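SPT6 (Antonospora locustae, PDB 2XP1) is a transcription elongation factor, probably also a histone chaperone, whose noncanonical tandem SH2 domains enable its interaction with RNA polymerase II. Local coordinates at residues 51-54 / 58-61; 137-142 / 168-173. One frame throughout, in Å; residues are numbered along the deposited sequence.

Contact 1 (51-54 / 58-61)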
loop_
_atom_site.group_PDB
_atom_site.type_symbol
_atom_site.label_atom_id
_atom_site.label_comp_id
_atom_site.label_asym_id
_atom_site.label_seq_id
_atom_site.Cartn_x
_atom_site.Cartn_y
_atom_site.Cartn_z
ATOM N N ILE A 51 -15.856 7.940 -8.556
ATOM C CA ILE A 51 -15.029 9.145 -8.569
ATOM C C ILE A 51 -14.851 9.631 -10.018
ATOM O O ILE A 51 -14.440 8.856 -10.892
ATOM C CB ILE A 51 -13.641 8.870 -7.988
ATOM C CG1 ILE A 51 -13.736 8.199 -6.594
ATOM C CG2 ILE A 51 -12.877 10.134 -7.866
ATOM C CD1 ILE A 51 -12.379 7.719 -6.031
ATOM N N LYS A 52 -15.173 10.892 -10.278
ATOM C CA LYS A 52 -14.994 11.502 -11.594
ATOM C C LYS A 52 -13.523 11.914 -11.738
ATOM O O LYS A 52 -13.046 12.788 -11.019
ATOM C CB LYS A 52 -15.912 12.733 -11.703
ATOM C CG LYS A 52 -15.523 13.759 -12.760
ATOM C CD LYS A 52 -16.587 14.865 -12.956
ATOM C CE LYS A 52 -16.592 15.896 -11.819
ATOM N NZ LYS A 52 -17.838 16.786 -11.869
ATOM N N PHE A 53 -12.784 11.265 -12.626
ATOM C CA PHE A 53 -11.370 11.644 -12.821
ATOM C C PHE A 53 -11.279 12.827 -13.759
ATOM O O PHE A 53 -10.447 13.715 -13.549
ATOM C CB PHE A 53 -10.542 10.464 -13.316
ATOM C CG PHE A 53 -9.939 9.661 -12.204
ATOM C CD1 PHE A 53 -10.663 9.409 -11.041
ATOM C CD2 PHE A 53 -8.685 9.114 -12.327
ATOM C CE1 PHE A 53 -10.117 8.661 -10.013
ATOM C CE2 PHE A 53 -8.121 8.382 -11.282
ATOM C CZ PHE A 53 -8.834 8.157 -10.148
ATOM N N ALA A 54 -12.175 12.843 -14.748
ATOM C CA ALA A 54 -12.281 13.861 -15.772
ATOM C C ALA A 54 -13.655 13.647 -16.388
ATOM O O ALA A 54 -14.279 12.597 -16.175
ATOM C CB ALA A 54 -11.201 13.682 -16.840
ATOM N N PHE A 58 -14.491 7.892 -15.361
ATOM C CA PHE A 58 -15.072 7.595 -14.060
ATOM C C PHE A 58 -14.506 6.312 -13.448
ATOM O O PHE A 58 -14.342 5.312 -14.141
ATOM C CB PHE A 58 -16.600 7.567 -14.162
ATOM C CG PHE A 58 -17.174 8.861 -14.643
ATOM C CD1 PHE A 58 -17.342 9.092 -15.996
ATOM C CD2 PHE A 58 -17.516 9.869 -13.746
ATOM C CE1 PHE A 58 -17.839 10.303 -16.459
ATOM C CE2 PHE A 58 -18.004 11.091 -14.203
ATOM C CZ PHE A 58 -18.175 11.303 -15.556
ATOM N N VAL A 59 -14.189 6.343 -12.159
ATOM C CA VAL A 59 -13.716 5.147 -11.516
ATOM C C VAL A 59 -14.809 4.665 -10.571
ATOM O O VAL A 59 -15.312 5.446 -9.739
ATOM C CB VAL A 59 -12.436 5.441 -10.742
ATOM C CG1 VAL A 59 -12.117 4.327 -9.815
ATOM C CG2 VAL A 59 -11.281 5.621 -11.725
ATOM N N HIS A 60 -15.185 3.394 -10.726
ATOM C CA HIS A 60 -16.187 2.720 -9.912
ATOM C C HIS A 60 -15.513 1.695 -9.009
ATOM O O HIS A 60 -14.966 0.707 -9.523
ATOM C CB HIS A 60 -17.130 2.000 -10.868
ATOM C CG HIS A 60 -17.937 2.939 -11.705
ATOM N ND1 HIS A 60 -19.279 3.149 -11.499
ATOM C CD2 HIS A 60 -17.572 3.790 -12.692
ATOM C CE1 HIS A 60 -19.722 4.049 -12.360
ATOM N NE2 HIS A 60 -18.704 4.453 -13.099
ATOM N N MET A 61 -15.553 1.895 -7.687
ATOM C CA MET A 61 -14.968 0.931 -6.758
ATOM C C MET A 61 -15.979 0.265 -5.841
ATOM O O MET A 61 -16.605 0.936 -5.058
ATOM C CB MET A 61 -13.940 1.623 -5.879
ATOM C CG MET A 61 -12.750 2.072 -6.648
ATOM S SD MET A 61 -11.682 2.939 -5.525
ATOM C CE MET A 61 -11.331 4.330 -6.549
#
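Val59 sets its CG2 methyl over one face of the Phe53 ring, a CH-pi contact with CG2 3.8 Å from the ring centroid and 16° off the ring normal. The methyl is offset toward the rim, nearest Phe53 CE1, and a further ring, that of Phe129, meets Phe53 edge-to-face. The second flat group, Phe58, lies alongside Lys52 with both side chains pointing the same way: Phe58 CE2 comes within 3.7 Å of Lys52 CB, obliquely to the ring, while Ala54 O sits above one face near Phe58 CZ. With CG anti to its carbonyl carbon (chi1 -59°), Phe58 swings its ring over to the Lys52 strand, where Glu26, Leu29 and Arg30 of helix 22-31 also touch it. The aliphatic base of Lys52 serves this ring; its NZ hydrogen-bonds the backbone oxygens of Leu29 and Asp34. On the other face of the sheet, Ile51 CD1 meets Met61 CE at 3.6 Å, the bend at the end of the methionine chain bringing the methyl across to the isoleucine tip. Ile91 and Leu92 of helix 80-100 pack on Ile51, and Tyr87 on Met61. Between the two layers the backbones of Ile51 and Val59 exchange a pair of hydrogen bonds, Ile51 N to Val59 O and Val59 N to Ile51 O, both nearly straight at 2.8 Å. Phe58 CA adds a CA-H...O contact to the same Ile51 O. Just past Lys52, Phe53 and Ala54 both face Val57 in a classic beta bulge, so the arrangement is that of an antiparallel hairpin, strands 46-52 and 57-65, with a bulge next to its turn, in the helix-flanked central sheet of an SH2 domain.

Contact 2 (137-142 / 168-173). With SO4 (sulfate ion), chain C.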
loop_
_atom_site.group_PDB
_atom_site.type_symbol
_atom_site.label_atom_id
_atom_site.label_comp_id
_atom_site.label_asym_id
_atom_site.label_seq_id
_atom_site.Cartn_x
_atom_site.Cartn_y
_atom_site.Cartn_z
ATOM N N LEU A 137 -3.290 6.916 -14.925
ATOM C CA LEU A 137 -2.699 8.050 -15.655
ATOM C C LEU A 137 -1.714 7.529 -16.698
ATOM O O LEU A 137 -0.795 6.787 -16.363
ATOM C CB LEU A 137 -1.937 8.946 -14.680
ATOM C CG LEU A 137 -1.154 10.129 -15.242
ATOM C CD1 LEU A 137 -2.053 11.202 -15.728
ATOM C CD2 LEU A 137 -0.285 10.603 -14.102
ATOM N N THR A 138 -1.879 7.949 -17.947
ATOM C CA THR A 138 -0.943 7.605 -19.009
ATOM C C THR A 138 0.229 8.570 -19.031
ATOM O O THR A 138 0.050 9.782 -19.088
ATOM C CB THR A 138 -1.668 7.534 -20.367
ATOM O OG1 THR A 138 -2.710 6.565 -20.267
ATOM C CG2 THR A 138 -0.763 7.119 -21.488
ATOM N N PHE A 139 1.434 8.011 -18.915
ATOM C CA PHE A 139 2.685 8.722 -19.137
ATOM C C PHE A 139 3.132 8.395 -20.563
ATOM O O PHE A 139 3.492 7.250 -20.840
ATOM C CB PHE A 139 3.765 8.240 -18.152
ATOM C CG PHE A 139 5.140 8.736 -18.476
ATOM C CD1 PHE A 139 5.390 10.113 -18.610
ATOM C CD2 PHE A 139 6.194 7.841 -18.666
ATOM C CE1 PHE A 139 6.671 10.586 -18.922
ATOM C CE2 PHE A 139 7.491 8.301 -18.974
ATOM C CZ PHE A 139 7.722 9.672 -19.106
ATOM N N ALA A 140 3.098 9.406 -21.438
ATOM C CA ALA A 140 3.450 9.278 -22.851
ATOM C C ALA A 140 4.756 9.988 -23.121
ATOM O O ALA A 140 4.959 11.113 -22.678
ATOM C CB ALA A 140 2.367 9.885 -23.743
ATOM N N TYR A 141 5.648 9.340 -23.851
ATOM C CA TYR A 141 6.895 9.989 -24.157
ATOM C C TYR A 141 7.433 9.709 -25.538
ATOM O O TYR A 141 7.208 8.640 -26.086
ATOM C CB TYR A 141 7.933 9.731 -23.078
ATOM C CG TYR A 141 8.390 8.317 -22.929
ATOM C CD1 TYR A 141 9.625 7.924 -23.449
ATOM C CD2 TYR A 141 7.637 7.378 -22.216
ATOM C CE1 TYR A 141 10.092 6.621 -23.312
ATOM C CE2 TYR A 141 8.104 6.059 -22.051
ATOM C CZ TYR A 141 9.344 5.698 -22.609
ATOM O OH TYR A 141 9.853 4.419 -22.480
ATOM N N ASN A 142 8.156 10.683 -26.082
ATOM C CA ASN A 142 8.730 10.582 -27.407
ATOM C C ASN A 142 10.256 10.781 -27.386
ATOM O O ASN A 142 10.763 11.877 -27.059
ATOM C CB ASN A 142 8.027 11.565 -28.352
ATOM C CG ASN A 142 8.204 11.208 -29.822
ATOM O OD1 ASN A 142 8.786 10.177 -30.163
ATOM N ND2 ASN A 142 7.703 12.068 -30.700
ATOM N N ASP A 168 6.240 15.124 -10.329
ATOM C CA ASP A 168 7.583 15.647 -10.221
ATOM C C ASP A 168 8.616 14.614 -9.794
ATOM O O ASP A 168 9.677 14.475 -10.454
ATOM C CB ASP A 168 7.616 16.857 -9.276
ATOM C CG ASP A 168 7.676 18.162 -10.025
ATOM O OD1 ASP A 168 7.745 18.095 -11.277
ATOM O OD2 ASP A 168 7.656 19.238 -9.372
ATOM N N SER A 169 8.306 13.909 -8.692
ATOM C CA SER A 169 9.223 12.903 -8.149
ATOM C C SER A 169 9.241 11.700 -9.071
ATOM O O SER A 169 10.334 11.119 -9.306
ATOM C CB SER A 169 8.952 12.525 -6.672
ATOM O OG SER A 169 7.590 12.583 -6.294
ATOM N N PHE A 170 8.058 11.373 -9.622
ATOM C CA PHE A 170 7.971 10.341 -10.660
ATOM C C PHE A 170 8.902 10.660 -11.834
ATOM O O PHE A 170 9.721 9.815 -12.236
ATOM C CB PHE A 170 6.540 10.092 -11.184
ATOM C CG PHE A 170 6.521 9.285 -12.450
ATOM C CD1 PHE A 170 6.732 7.905 -12.413
ATOM C CD2 PHE A 170 6.361 9.906 -13.676
ATOM C CE1 PHE A 170 6.765 7.156 -13.567
ATOM C CE2 PHE A 170 6.390 9.164 -14.851
ATOM C CZ PHE A 170 6.585 7.774 -14.789
ATOM N N VAL A 171 8.762 11.867 -12.379
ATOM C CA VAL A 171 9.652 12.336 -13.451
ATOM C C VAL A 171 11.123 12.108 -13.071
ATOM O O VAL A 171 11.895 11.487 -13.833
ATOM C CB VAL A 171 9.404 13.826 -13.773
ATOM C CG1 VAL A 171 10.513 14.388 -14.684
ATOM C CG2 VAL A 171 8.037 13.995 -14.406
ATOM N N ALA A 172 11.484 12.585 -11.877
ATOM C CA ALA A 172 12.849 12.485 -11.369
ATOM C C ALA A 172 13.370 11.049 -11.439
ATOM O O ALA A 172 14.484 10.805 -11.899
ATOM C CB ALA A 172 12.925 13.018 -9.934
ATOM N N TYR A 173 12.541 10.111 -10.994
ATOM C CA TYR A 173 12.890 8.700 -10.981
ATOM C C TYR A 173 12.993 8.113 -12.400
ATOM O O TYR A 173 13.958 7.415 -12.734
ATOM C CB TYR A 173 11.857 7.946 -10.148
ATOM C CG TYR A 173 11.744 6.496 -10.502
ATOM C CD1 TYR A 173 12.548 5.535 -9.887
ATOM C CD2 TYR A 173 10.831 6.088 -11.448
ATOM C CE1 TYR A 173 12.440 4.194 -10.221
ATOM C CE2 TYR A 173 10.704 4.767 -11.793
ATOM C CZ TYR A 173 11.507 3.816 -11.184
ATOM O OH TYR A 173 11.342 2.499 -11.558
HETATM S S SO4 C . -5.308 5.073 -23.032
HETATM O O1 SO4 C . -5.030 4.637 -24.405
HETATM O O2 SO4 C . -6.705 5.523 -22.952
HETATM O O3 SO4 C . -4.438 6.183 -22.660
HETATM O O4 SO4 C . -5.062 3.966 -22.121
#
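Phe139 and Phe170 form a T-shaped (edge-to-face) pair that joins strand 136-142 of the second SH2-like sheet to the C-terminal helix 167-175. The edge of Phe170 points at the face of Phe139, the planes standing at 81° and the centroids 5.2 Å apart. Phe170 CE2 reaches Phe139 CG at 3.9 Å, and Phe170 CZ comes equally close to Phe139 CD2. Both phenylalanines have CG anti to the backbone N (chi1 169° in Phe139), which carries each ring across toward the other element. This buried spot is tight but small: the backbones stay well apart, Phe139 CA and Val171 CA being 9.7 Å from each other, and Asp168 and Ala172 lie on exposed parts of the helix. Tyr159 and Phe164 also meet Phe170 edge-to-face, and Phe127 packs on Phe139. A leucine in place of Phe139 would probably leave the edge of Phe170 without its aromatic face and open a gap between strand and helix. Thr138 faces the other way, to a sulfate that was probably picked up during crystallisation, also hydrogen-bonded by the hydroxyls of Tyr150 and Ser130 and the backbone N atoms of Arg131 and Lys132; Thr138 OG1 donates to sulfate O3 at 3.0 Å.

Contacts 1 and 2 follow one another along the chain and share no strand or helix; their centres are about 21 Å apart and their nearest atoms about 6 Å, without touching. Contact 1 lies close to the middle of the chain, about 5 Å between centres, and is partly buried; contact 2 is about 17 Å out, yet both of its touching residues are buried. The first joins neighbouring strands of one sheet and combines backbone hydrogen bonds with side-chain packing, covering 327 Å². The second bridges a sheet and a helix by aromatic rings alone, covering 91 Å², with no hydrogen bond between its segments.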